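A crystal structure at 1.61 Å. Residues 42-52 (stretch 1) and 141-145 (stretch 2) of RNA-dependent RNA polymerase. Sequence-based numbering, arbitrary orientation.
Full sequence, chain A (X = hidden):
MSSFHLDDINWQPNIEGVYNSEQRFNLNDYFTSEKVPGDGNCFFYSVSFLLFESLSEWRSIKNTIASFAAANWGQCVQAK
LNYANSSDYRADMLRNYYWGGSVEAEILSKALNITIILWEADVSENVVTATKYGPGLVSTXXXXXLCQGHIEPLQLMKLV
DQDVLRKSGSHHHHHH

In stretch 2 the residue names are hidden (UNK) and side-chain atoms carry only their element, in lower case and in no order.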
ATOM      1  N   CYS A  42       4.684  -1.498  10.355  1.00 31.24           N
ATOM      2  CA  CYS A  42       4.953  -0.258   9.627  1.00 34.29           C
ATOM      3  C   CYS A  42       4.015  -0.032   8.426  1.00 27.79           C
ATOM      4  O   CYS A  42       3.723   1.130   8.139  1.00 29.91           O
ATOM      5  CB  CYS A  42       6.408  -0.200   9.161  1.00 33.19           C
ATOM      6  SG  CYS A  42       6.894  -1.560   8.070  1.00 34.37           S
ATOM      7  N   PHE A  43       3.518  -1.087   7.745  1.00 27.21           N
ATOM      8  CA  PHE A  43       2.579  -0.878   6.655  1.00 27.17           C
ATOM      9  C   PHE A  43       1.342  -0.193   7.204  1.00 28.45           C
ATOM     10  O   PHE A  43       0.878   0.806   6.644  1.00 27.29           O
ATOM     11  CB  PHE A  43       2.231  -2.228   6.005  1.00 26.90           C
ATOM     12  CG  PHE A  43       1.157  -2.127   4.964  1.00 26.55           C
ATOM     13  CD1 PHE A  43       1.501  -2.004   3.624  1.00 30.03           C
ATOM     14  CD2 PHE A  43      -0.178  -2.084   5.334  1.00 29.02           C
ATOM     15  CE1 PHE A  43       0.506  -1.881   2.647  1.00 31.54           C
ATOM     16  CE2 PHE A  43      -1.197  -1.937   4.353  1.00 33.48           C
ATOM     17  CZ  PHE A  43      -0.821  -1.847   3.001  1.00 31.71           C
ATOM     18  N   PHE A  44       0.898  -0.642   8.385  1.00 26.65           N
ATOM     19  CA  PHE A  44      -0.315  -0.132   8.997  1.00 27.06           C
ATOM     20  C   PHE A  44      -0.082   1.209   9.646  1.00 31.10           C
ATOM     21  O   PHE A  44      -0.969   2.044   9.614  1.00 31.51           O
ATOM     22  CB  PHE A  44      -0.866  -1.188   9.986  1.00 28.26           C
ATOM     23  CG  PHE A  44      -1.057  -2.572   9.307  1.00 28.97           C
ATOM     24  CD1 PHE A  44      -2.138  -2.801   8.429  1.00 35.60           C
ATOM     25  CD2 PHE A  44      -0.047  -3.546   9.429  1.00 30.88           C
ATOM     26  CE1 PHE A  44      -2.260  -4.050   7.789  1.00 33.54           C
ATOM     27  CE2 PHE A  44      -0.133  -4.751   8.787  1.00 29.48           C
ATOM     28  CZ  PHE A  44      -1.224  -5.009   7.949  1.00 32.33           C
ATOM     29  N   TYR A  45       1.105   1.437  10.221  1.00 29.41           N
ATOM     30  CA  TYR A  45       1.456   2.785  10.685  1.00 30.74           C
ATOM     31  C   TYR A  45       1.400   3.754   9.526  1.00 29.47           C
ATOM     32  O   TYR A  45       0.941   4.897   9.674  1.00 30.77           O
ATOM     33  CB  TYR A  45       2.869   2.834  11.228  1.00 30.48           C
ATOM     34  CG  TYR A  45       3.125   2.057  12.516  1.00 33.05           C
ATOM     35  CD1 TYR A  45       2.054   1.643  13.349  1.00 31.38           C
ATOM     36  CD2 TYR A  45       4.412   1.615  12.799  1.00 31.56           C
ATOM     37  CE1 TYR A  45       2.319   0.885  14.542  1.00 33.89           C
ATOM     38  CE2 TYR A  45       4.664   0.838  13.919  1.00 32.82           C
ATOM     39  CZ  TYR A  45       3.625   0.481  14.776  1.00 34.19           C
ATOM     40  OH  TYR A  45       3.898  -0.287  15.889  1.00 35.26           O
ATOM     41  N   SER A  46       1.929   3.321   8.374  1.00 28.20           N
ATOM     42  CA  SER A  46       2.065   4.218   7.243  1.00 29.44           C
ATOM     43  C   SER A  46       0.706   4.607   6.697  1.00 30.75           C
ATOM     44  O   SER A  46       0.470   5.800   6.397  1.00 28.06           O
ATOM     45  CB  SER A  46       2.920   3.556   6.178  1.00 28.90           C
ATOM     46  OG  SER A  46       4.265   3.461   6.607  1.00 31.18           O
ATOM     47  N   VAL A  47      -0.170   3.617   6.511  1.00 29.55           N
ATOM     48  CA  VAL A  47      -1.523   3.897   6.030  1.00 28.13           C
ATOM     49  C   VAL A  47      -2.264   4.770   7.032  1.00 30.64           C
ATOM     50  O   VAL A  47      -2.906   5.759   6.652  1.00 30.27           O
ATOM     51  CB  VAL A  47      -2.264   2.580   5.778  1.00 29.97           C
ATOM     52  CG1 VAL A  47      -3.781   2.859   5.598  1.00 40.34           C
ATOM     53  CG2 VAL A  47      -1.638   1.973   4.549  1.00 30.34           C
ATOM     54  N   SER A  48      -2.109   4.476   8.345  1.00 28.97           N
ATOM     55  CA  SER A  48      -2.768   5.309   9.334  1.00 27.42           C
ATOM     56  C   SER A  48      -2.242   6.752   9.249  1.00 33.65           C
ATOM     57  O   SER A  48      -3.009   7.714   9.340  1.00 30.32           O
ATOM     58  CB  SER A  48      -2.543   4.746  10.747  1.00 31.06           C
ATOM     59  OG  SER A  48      -3.230   5.499  11.744  1.00 34.03           O
ATOM     60  N   PHE A  49      -0.926   6.915   9.087  1.00 28.11           N
ATOM     61  CA  PHE A  49      -0.387   8.273   9.000  1.00 30.69           C
ATOM     62  C   PHE A  49      -1.024   9.042   7.855  1.00 30.49           C
ATOM     63  O   PHE A  49      -1.365  10.230   8.015  1.00 32.78           O
ATOM     64  CB  PHE A  49       1.132   8.261   8.801  1.00 31.87           C
ATOM     65  CG  PHE A  49       1.715   9.680   8.808  1.00 36.95           C
ATOM     66  CD1 PHE A  49       1.828  10.375   9.990  1.00 44.92           C
ATOM     67  CD2 PHE A  49       2.008  10.321   7.616  1.00 35.93           C
ATOM     68  CE1 PHE A  49       2.339  11.701  10.023  1.00 49.27           C
ATOM     69  CE2 PHE A  49       2.495  11.633   7.632  1.00 43.32           C
ATOM     70  CZ  PHE A  49       2.657  12.304   8.844  1.00 51.08           C
ATOM     71  N   LEU A  50      -1.158   8.385   6.700  1.00 30.22           N
ATOM     72  CA  LEU A  50      -1.685   9.068   5.520  1.00 30.75           C
ATOM     73  C   LEU A  50      -3.175   9.340   5.627  1.00 32.34           C
ATOM     74  O   LEU A  50      -3.649  10.341   5.055  1.00 36.56           O
ATOM     75  CB  LEU A  50      -1.370   8.270   4.275  1.00 28.41           C
ATOM     76  CG  LEU A  50       0.131   8.275   3.953  1.00 28.49           C
ATOM     77  CD1 LEU A  50       0.399   7.327   2.834  1.00 31.48           C
ATOM     78  CD2 LEU A  50       0.649   9.697   3.551  1.00 33.58           C
ATOM     79  N   LEU A  51      -3.933   8.493   6.324  1.00 31.91           N
ATOM     80  CA  LEU A  51      -5.373   8.744   6.436  1.00 35.72           C
ATOM     81  C   LEU A  51      -5.718   9.705   7.569  1.00 39.62           C
ATOM     82  O   LEU A  51      -6.632  10.523   7.415  1.00 41.10           O
ATOM     83  CB  LEU A  51      -6.133   7.450   6.648  1.00 33.42           C
ATOM     84  CG  LEU A  51      -5.988   6.453   5.532  1.00 31.26           C
ATOM     85  CD1 LEU A  51      -6.653   5.139   5.957  1.00 33.86           C
ATOM     86  CD2 LEU A  51      -6.689   6.980   4.208  1.00 33.32           C
ATOM     87  N   PHE A  52      -4.986   9.667   8.691  1.00 38.15           N
ATOM     88  CA  PHE A  52      -5.357  10.374   9.904  1.00 38.42           C
ATOM     89  C   PHE A  52      -4.315  11.358  10.421  1.00 37.70           C
ATOM     90  O   PHE A  52      -4.593  12.035  11.414  1.00 41.98           O
ATOM     91  CB  PHE A  52      -5.647   9.369  11.047  1.00 41.79           C
ATOM     92  CG  PHE A  52      -6.762   8.393  10.717  1.00 39.10           C
ATOM     93  CD1 PHE A  52      -8.085   8.768  10.852  1.00 50.16           C
ATOM     94  CD2 PHE A  52      -6.487   7.125  10.246  1.00 34.60           C
ATOM     95  CE1 PHE A  52      -9.111   7.867  10.500  1.00 45.19           C
ATOM     96  CE2 PHE A  52      -7.526   6.211   9.916  1.00 37.67           C
ATOM     97  CZ  PHE A  52      -8.803   6.597  10.034  1.00 40.31           C
ATOM     98  N   UNK A 141      -3.678   9.115  -4.094  1.00 27.86           N
ATOM     99  CA  UNK A 141      -3.406   7.816  -3.540  1.00 30.35           C
ATOM    100  C   UNK A 141      -2.729   7.926  -2.181  1.00 29.44           C
ATOM    101  O   UNK A 141      -2.142   8.962  -1.826  1.00 32.73           O
ATOM    102  c   UNK A 141      -2.494   7.018  -4.492  1.00 30.65           C
ATOM    103  N   UNK A 142      -2.747   6.811  -1.481  1.00 30.88           N
ATOM    104  CA  UNK A 142      -1.784   6.574  -0.398  1.00 27.94           C
ATOM    105  C   UNK A 142      -0.528   6.017  -1.047  1.00 29.54           C
ATOM    106  O   UNK A 142      -0.504   4.860  -1.488  1.00 31.10           O
ATOM    107  c   UNK A 142      -3.804   4.970   2.551  1.00 39.99           C
ATOM    108  c   UNK A 142      -2.320   5.635   0.667  1.00 29.67           C
ATOM    109  c   UNK A 142      -3.709   5.807   1.255  1.00 41.64           C
ATOM    110  c   UNK A 142      -4.088   7.162   1.542  1.00 42.67           C
ATOM    111  N   UNK A 143       0.510   6.833  -1.046  1.00 27.69           N
ATOM    112  CA  UNK A 143       1.788   6.518  -1.661  1.00 28.34           C
ATOM    113  C   UNK A 143       2.681   5.957  -0.581  1.00 27.23           C
ATOM    114  O   UNK A 143       3.003   6.682   0.360  1.00 30.02           O
ATOM    115  o   UNK A 143       1.641   7.507  -4.489  1.00 33.14           O
ATOM    116  c   UNK A 143       1.600   8.201  -3.490  1.00 32.48           C
ATOM    117  n   UNK A 143       0.712   9.183  -3.332  1.00 30.80           N
ATOM    118  c   UNK A 143       2.393   7.772  -2.276  1.00 29.20           C
ATOM    119  N   UNK A 144       3.152   4.722  -0.782  1.00 27.71           N
ATOM    120  CA  UNK A 144       3.992   4.040   0.201  1.00 29.75           C
ATOM    121  C   UNK A 144       5.323   3.742  -0.433  1.00 30.28           C
ATOM    122  O   UNK A 144       5.363   3.250  -1.573  1.00 32.77           O
ATOM    123  c   UNK A 144       1.986   3.783   2.535  1.00 34.73           C
ATOM    124  c   UNK A 144       1.939   2.873   1.272  1.00 31.92           C
ATOM    125  c   UNK A 144       3.318   2.694   0.627  1.00 28.20           C
ATOM    126  c   UNK A 144       1.430   1.496   1.655  1.00 34.11           C
ATOM    127  N   UNK A 145       6.389   4.021   0.310  1.00 29.58           N
ATOM    128  CA  UNK A 145       7.730   3.704  -0.118  1.00 31.11           C
ATOM    129  C   UNK A 145       8.143   2.404   0.522  1.00 35.41           C
ATOM    130  O   UNK A 145       8.160   2.285   1.758  1.00 34.42           O
ATOM    131  c   UNK A 145       8.706   4.807   0.264  1.00 33.28           C
ATOM    132  c   UNK A 145      10.133   4.588  -0.241  1.00 37.60           C
ATOM    133  n   UNK A 145      12.199   6.917   1.996  1.00 56.98           N
ATOM    134  c   UNK A 145      11.033   5.791   0.126  1.00 42.60           C
ATOM    135  c   UNK A 145      11.526   5.666   1.550  1.00 55.55           C
TER

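Position 141 carries a single side-chain carbon and nothing beyond it. That carbon points away from the helix, and CB of 141 stays 7.9 Å from L50 CD1, its nearest helix atom, so the identification rests on the atom count alone: one carbon is alanine, A141.

Position 142 has four side-chain carbons, forked at the second, with no oxygen or nitrogen. With four carbons, a fork at the first would be isoleucine; a fork at the second, with two terminal methyls, is leucine. Its CA-to-CB bond points toward the helix, and the atoms reach V47, L50 and L51. With the residue named L142, the contacts can be assigned: CD1 of L142 lies 3.7 Å from V47 CG1, CD2 of L142 lies 3.7 Å from L51 CD2, and CB of L142 is 3.9 Å from L50 CD1. The two methyls thus meet different helix residues at their shortest distances, and chi1 is m with chi2 t.

Position 143 shows two side-chain carbons, the second bearing one oxygen and one nitrogen. This is a carboxamide one methylene from CA, hence asparagine, N143. Its CA-to-CB bond points away from the helix, and its CB, the nearest side-chain atom, is 5.5 Å from L50 CD1; both polar atoms of the amide are hydrogen-bonded elsewhere in the structure. Only its backbone joins the contact, with O of N143 3.6 Å from L50 CD1.

Position 144 again has four carbons forked at the second, touching F43, S46, V47 and L50, and is leucine, L144. Its CA-to-CB bond runs sideways, but the m, t rotamer brings the end nearer: CD1 of L144 is 3.6 Å from F43 CE1, an oblique approach to the ring, while CD2 of L144 is 3.8 Å from S46 CB and 3.9 Å from L50 CD1.

Position 145 is a chain of four carbons in a row ending in nitrogen, the pattern of lysine, K145. Its nearest side-chain atom, CB of K145, is 7.9 Å from S46 OG, and NZ is hydrogen-bonded elsewhere in the structure.

The contact is apolar packing without a hydrogen bond between the stretches. The helix and strand axes approach to 8.9 Å, with N-to-C directions at 145°; CA of S46 lies 7.3 Å from CA of L144, and CA of L50 lies 6.4 Å from CA of L142. Both leucines reach the helix, although only the CA-to-CB bond of L142 points toward it, and L50 CD1 touches both. S46 OG donates to C42 O at 2.8 Å within the helix, and S46 meets the strand through CB.

Stretch 2 141-145: ALNLK
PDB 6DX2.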